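PDB 1W52: pancreatic lipase related protein 2 from Equus caballus, which probably hydrolyses the ester bonds of galactolipids and triacylglycerols, releasing fatty acids, as a secreted lipase of the pancreatic lipase family. Local coordinates for residues 284-290 / 326-330; 298-302 / 425-430. The contacts are given in a common frame with arbitrary orientation. Residue numbers count along the deposited sequence, not the author numbering.

Interaction 1: residues 284-290 / 326-330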
# COMPACT_ATOMS: atom_id res chain seq x y z
N ALA A 284 -1.53 8.05 -5.51
CA ALA A 284 -0.88 8.81 -4.48
C ALA A 284 -0.60 10.24 -4.91
O ALA A 284 -0.38 10.54 -6.07
CB ALA A 284 0.38 8.11 -4.09
N TYR A 285 -0.57 11.13 -3.94
CA TYR A 285 -0.37 12.54 -4.22
C TYR A 285 0.88 12.92 -3.48
O TYR A 285 1.07 12.46 -2.37
CB TYR A 285 -1.53 13.41 -3.71
CG TYR A 285 -2.86 13.16 -4.38
CD1 TYR A 285 -3.48 11.96 -4.24
CD2 TYR A 285 -3.49 14.12 -5.15
CE1 TYR A 285 -4.64 11.69 -4.82
CE2 TYR A 285 -4.72 13.83 -5.77
CZ TYR A 285 -5.27 12.60 -5.57
OH TYR A 285 -6.47 12.18 -6.08
N PRO A 286 1.73 13.76 -4.03
CA PRO A 286 2.98 14.07 -3.33
C PRO A 286 2.68 15.16 -2.31
O PRO A 286 1.71 15.88 -2.57
CB PRO A 286 3.89 14.53 -4.46
CG PRO A 286 3.05 14.21 -5.75
CD PRO A 286 1.62 14.46 -5.32
N CYS A 287 3.43 15.23 -1.20
CA CYS A 287 3.13 16.13 -0.10
C CYS A 287 4.14 16.01 0.99
O CYS A 287 4.81 15.02 1.06
CB CYS A 287 1.79 15.79 0.51
SG CYS A 287 0.79 17.26 0.89
N ASP A 288 4.25 17.02 1.86
CA ASP A 288 5.29 17.04 2.91
C ASP A 288 4.86 16.23 4.08
O ASP A 288 5.68 15.72 4.80
CB ASP A 288 5.53 18.45 3.46
CG ASP A 288 5.71 19.49 2.38
OD1 ASP A 288 6.68 19.34 1.59
OD2 ASP A 288 4.94 20.48 2.22
N SER A 289 3.55 16.20 4.31
CA SER A 289 3.00 15.55 5.48
C SER A 289 1.54 15.29 5.25
O SER A 289 0.87 16.00 4.49
CB SER A 289 3.14 16.43 6.70
OG SER A 289 2.37 17.60 6.53
N TYR A 290 1.02 14.28 5.95
CA TYR A 290 -0.33 13.79 5.70
C TYR A 290 -1.37 14.85 6.06
O TYR A 290 -2.51 14.81 5.56
CB TYR A 290 -0.57 12.53 6.50
CG TYR A 290 -1.95 11.93 6.40
CD1 TYR A 290 -2.49 11.60 5.18
CD2 TYR A 290 -2.70 11.66 7.54
CE1 TYR A 290 -3.78 11.01 5.08
CE2 TYR A 290 -3.97 11.07 7.45
CZ TYR A 290 -4.49 10.75 6.22
OH TYR A 290 -5.73 10.17 6.08
N THR A 326 7.82 10.94 -1.07
CA THR A 326 6.68 10.49 -0.32
C THR A 326 5.40 10.97 -0.94
O THR A 326 5.33 12.08 -1.49
CB THR A 326 6.73 10.94 1.14
OG1 THR A 326 6.65 12.35 1.17
CG2 THR A 326 8.08 10.69 1.81
N PHE A 327 4.40 10.10 -0.82
CA PHE A 327 3.04 10.35 -1.28
C PHE A 327 1.94 9.89 -0.26
O PHE A 327 2.16 8.99 0.57
CB PHE A 327 2.79 9.65 -2.62
CG PHE A 327 3.92 9.80 -3.57
CD1 PHE A 327 5.16 9.16 -3.32
CD2 PHE A 327 3.77 10.59 -4.72
CE1 PHE A 327 6.22 9.29 -4.20
CE2 PHE A 327 4.82 10.73 -5.59
CZ PHE A 327 6.06 10.06 -5.32
N PHE A 328 0.76 10.53 -0.36
CA PHE A 328 -0.36 10.33 0.53
C PHE A 328 -1.62 10.13 -0.21
O PHE A 328 -1.71 10.41 -1.33
CB PHE A 328 -0.51 11.51 1.45
CG PHE A 328 0.64 11.67 2.36
CD1 PHE A 328 1.60 12.64 2.12
CD2 PHE A 328 0.83 10.82 3.43
CE1 PHE A 328 2.72 12.81 2.97
CE2 PHE A 328 1.95 10.97 4.28
CZ PHE A 328 2.89 11.98 4.05
N LEU A 329 -2.60 9.58 0.44
CA LEU A 329 -3.85 9.27 -0.21
C LEU A 329 -4.80 8.64 0.84
O LEU A 329 -4.39 8.40 1.99
CB LEU A 329 -3.60 8.35 -1.39
CG LEU A 329 -3.12 6.97 -0.97
CD1 LEU A 329 -3.53 5.88 -2.02
CD2 LEU A 329 -1.64 7.00 -0.68
N ASN A 330 -6.04 8.35 0.45
CA ASN A 330 -6.96 7.69 1.35
C ASN A 330 -7.62 6.48 0.68
O ASN A 330 -8.21 6.61 -0.37
CB ASN A 330 -8.03 8.68 1.88
CG ASN A 330 -7.49 9.72 2.91
OD1 ASN A 330 -7.96 10.89 2.94
ND2 ASN A 330 -6.52 9.30 3.73
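Tyr285 and Phe328 form an antiparallel hydrogen-bonded pair. Tyr285 N donates to Phe328 O at 2.9 Å, and Phe328 N donates to Tyr285 O at 2.8 Å. Phe328 has the largest covered area in this contact. Its chi1 is m, and its ring lies in the bend that runs from Cys287 to Tyr290. Cys287 CB meets the ring edge at Phe328 CD1, 3.5 Å away. Tyr290 N sits over one ring face, 3.5 Å from Phe328 CZ. Tyr290 CB makes an off-centre CH-pi contact, 4.1 Å from the centroid of the Phe328 ring. The t rotamer of Tyr290 carries its hydroxyl past this ring to Asn330, where Asn330 ND2 donates to Tyr290 OH at 2.6 Å. Asn330 adopts m, which brings its amide closer than its CA-to-CB bond would suggest. Thr326 is p, and its OG1 makes a weak 3.2 Å hydrogen bond to Cys287 O. The Phe327 side chain leaves the other sheet face. There Ala284 CB lies 3.2 Å from Phe327 CB, and Pro286 CG lies 3.8 Å from Phe327 CD2. Phe229 meets the Phe328 ring, and Phe293 of helix 290-294 also touches it. Ser289 occupies the N-cap position of that helix. The arrangement is the antiparallel pairing of a short, weakly bonded edge strand, 285-286, with strand 325-329 at one end of the central mixed sheet of the alpha/beta-hydrolase fold.

Interaction 2: residues 298-302 / 425-430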
# COMPACT_ATOMS: atom_id res chain seq x y z
N CYS A 298 -1.87 19.87 -1.62
CA CYS A 298 -1.32 18.98 -2.63
C CYS A 298 -2.36 18.33 -3.54
O CYS A 298 -2.35 17.11 -3.76
CB CYS A 298 -0.51 17.91 -1.94
SG CYS A 298 0.64 18.59 -0.70
N PHE A 299 -3.25 19.16 -4.08
CA PHE A 299 -4.32 18.70 -4.97
C PHE A 299 -4.47 19.61 -6.25
O PHE A 299 -4.24 20.81 -6.20
CB PHE A 299 -5.59 18.62 -4.14
CG PHE A 299 -6.80 18.08 -4.87
CD1 PHE A 299 -7.61 18.90 -5.58
CD2 PHE A 299 -7.17 16.75 -4.76
CE1 PHE A 299 -8.75 18.40 -6.25
CE2 PHE A 299 -8.33 16.22 -5.43
CZ PHE A 299 -9.11 17.05 -6.17
N PRO A 300 -4.84 19.05 -7.40
CA PRO A 300 -5.03 17.60 -7.63
C PRO A 300 -3.77 16.93 -8.14
O PRO A 300 -2.67 17.46 -7.96
CB PRO A 300 -6.15 17.57 -8.69
CG PRO A 300 -5.98 18.81 -9.43
CD PRO A 300 -5.16 19.82 -8.59
N CYS A 301 -3.92 15.76 -8.74
CA CYS A 301 -2.79 15.08 -9.30
C CYS A 301 -1.94 16.11 -10.02
O CYS A 301 -2.52 17.01 -10.67
CB CYS A 301 -3.29 14.02 -10.26
SG CYS A 301 -3.98 12.60 -9.37
N PRO A 302 -0.60 15.98 -9.93
CA PRO A 302 0.36 16.98 -10.46
C PRO A 302 0.51 16.95 -12.00
O PRO A 302 -0.22 16.17 -12.66
CB PRO A 302 1.68 16.54 -9.81
CG PRO A 302 1.55 15.05 -9.74
CD PRO A 302 0.10 14.80 -9.38
N GLN A 425 -14.55 19.14 -8.29
CA GLN A 425 -13.28 18.85 -9.01
C GLN A 425 -12.77 17.41 -8.87
O GLN A 425 -12.96 16.78 -7.84
CB GLN A 425 -12.18 19.80 -8.53
CG GLN A 425 -10.93 19.71 -9.36
CD GLN A 425 -9.96 20.80 -9.03
OE1 GLN A 425 -8.88 20.84 -9.60
NE2 GLN A 425 -10.33 21.69 -8.11
N SER A 426 -12.10 16.90 -9.91
CA SER A 426 -11.42 15.60 -9.83
C SER A 426 -9.95 15.71 -9.47
O SER A 426 -9.32 16.75 -9.66
CB SER A 426 -11.53 14.82 -11.12
OG SER A 426 -11.07 13.51 -10.88
N GLY A 427 -9.41 14.61 -8.94
CA GLY A 427 -8.05 14.58 -8.44
C GLY A 427 -7.14 14.15 -9.55
O GLY A 427 -6.15 14.80 -9.84
N ALA A 428 -7.54 13.04 -10.16
CA ALA A 428 -6.90 12.48 -11.35
C ALA A 428 -6.39 13.54 -12.34
O ALA A 428 -5.17 13.59 -12.64
CB ALA A 428 -7.88 11.51 -12.06
N ASP A 429 -7.30 14.39 -12.83
CA ASP A 429 -6.99 15.38 -13.87
C ASP A 429 -7.14 16.82 -13.33
O ASP A 429 -6.14 17.50 -13.08
CB ASP A 429 -7.84 15.12 -15.12
CG ASP A 429 -9.12 14.41 -14.79
OD1 ASP A 429 -9.92 15.05 -14.11
OD2 ASP A 429 -9.43 13.24 -15.09
N GLY A 430 -8.35 17.27 -13.08
CA GLY A 430 -8.59 18.68 -12.77
C GLY A 430 -9.94 19.14 -13.27
O GLY A 430 -10.30 20.28 -13.04
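Neither segment is a regular helix or strand. The peptide before Pro300 is cis, and the CA atoms come closest here, with Pro300 CA 4.3 Å from Gly427 CA. One hydrogen bond joins the two loops, from Cys301 N to Gly427 O at 2.7 Å. The 425-430 segment turns back after Gly427, and the backbone angles of Gly430 call for glycine. Phe299 is t, which carries its ring to the other loop: its edge faces Gln425 CD, and Phe299 CE2 lies 3.4 Å from Gly427 CA. The Pro300 ring packs mostly against backbone, with Pro300 CB 3.0 Å from Gly427 O, and Pro300 CG also lies 3.5 Å from Gln425 OE1. Cys301 CB is 3.1 Å from Ala428 O. The Cys301 sulfur itself is bonded to Cys306. This contact joins the lipase domain to the C-terminal PLAT domain. Strand 340-344 flanks it, its Arg341 and Arg343 touching Phe299, while Tyr285 of strand 285-286 packs on Phe299 and Cys301.

In the fold
Interaction 1 belongs to the edge of the central sheet and is the more buried of the two. Interaction 2 lies farther from the chain centre, between loops of the two domains. The first has paired strand backbones and aromatic packing; the second has a single backbone bond and many contacts of side chains with main chain. They are directly joined. The Cys287-Cys298 disulfide ties 284-290 to 298-302, with Cys287 SG and Cys298 SG 2.1 Å apart. Tyr285 also bridges them: its CE2 is 3.6 Å from Cys301 N. The edge strand of the sheet is thus connected, through 298-302, to the PLAT domain loop 425-430.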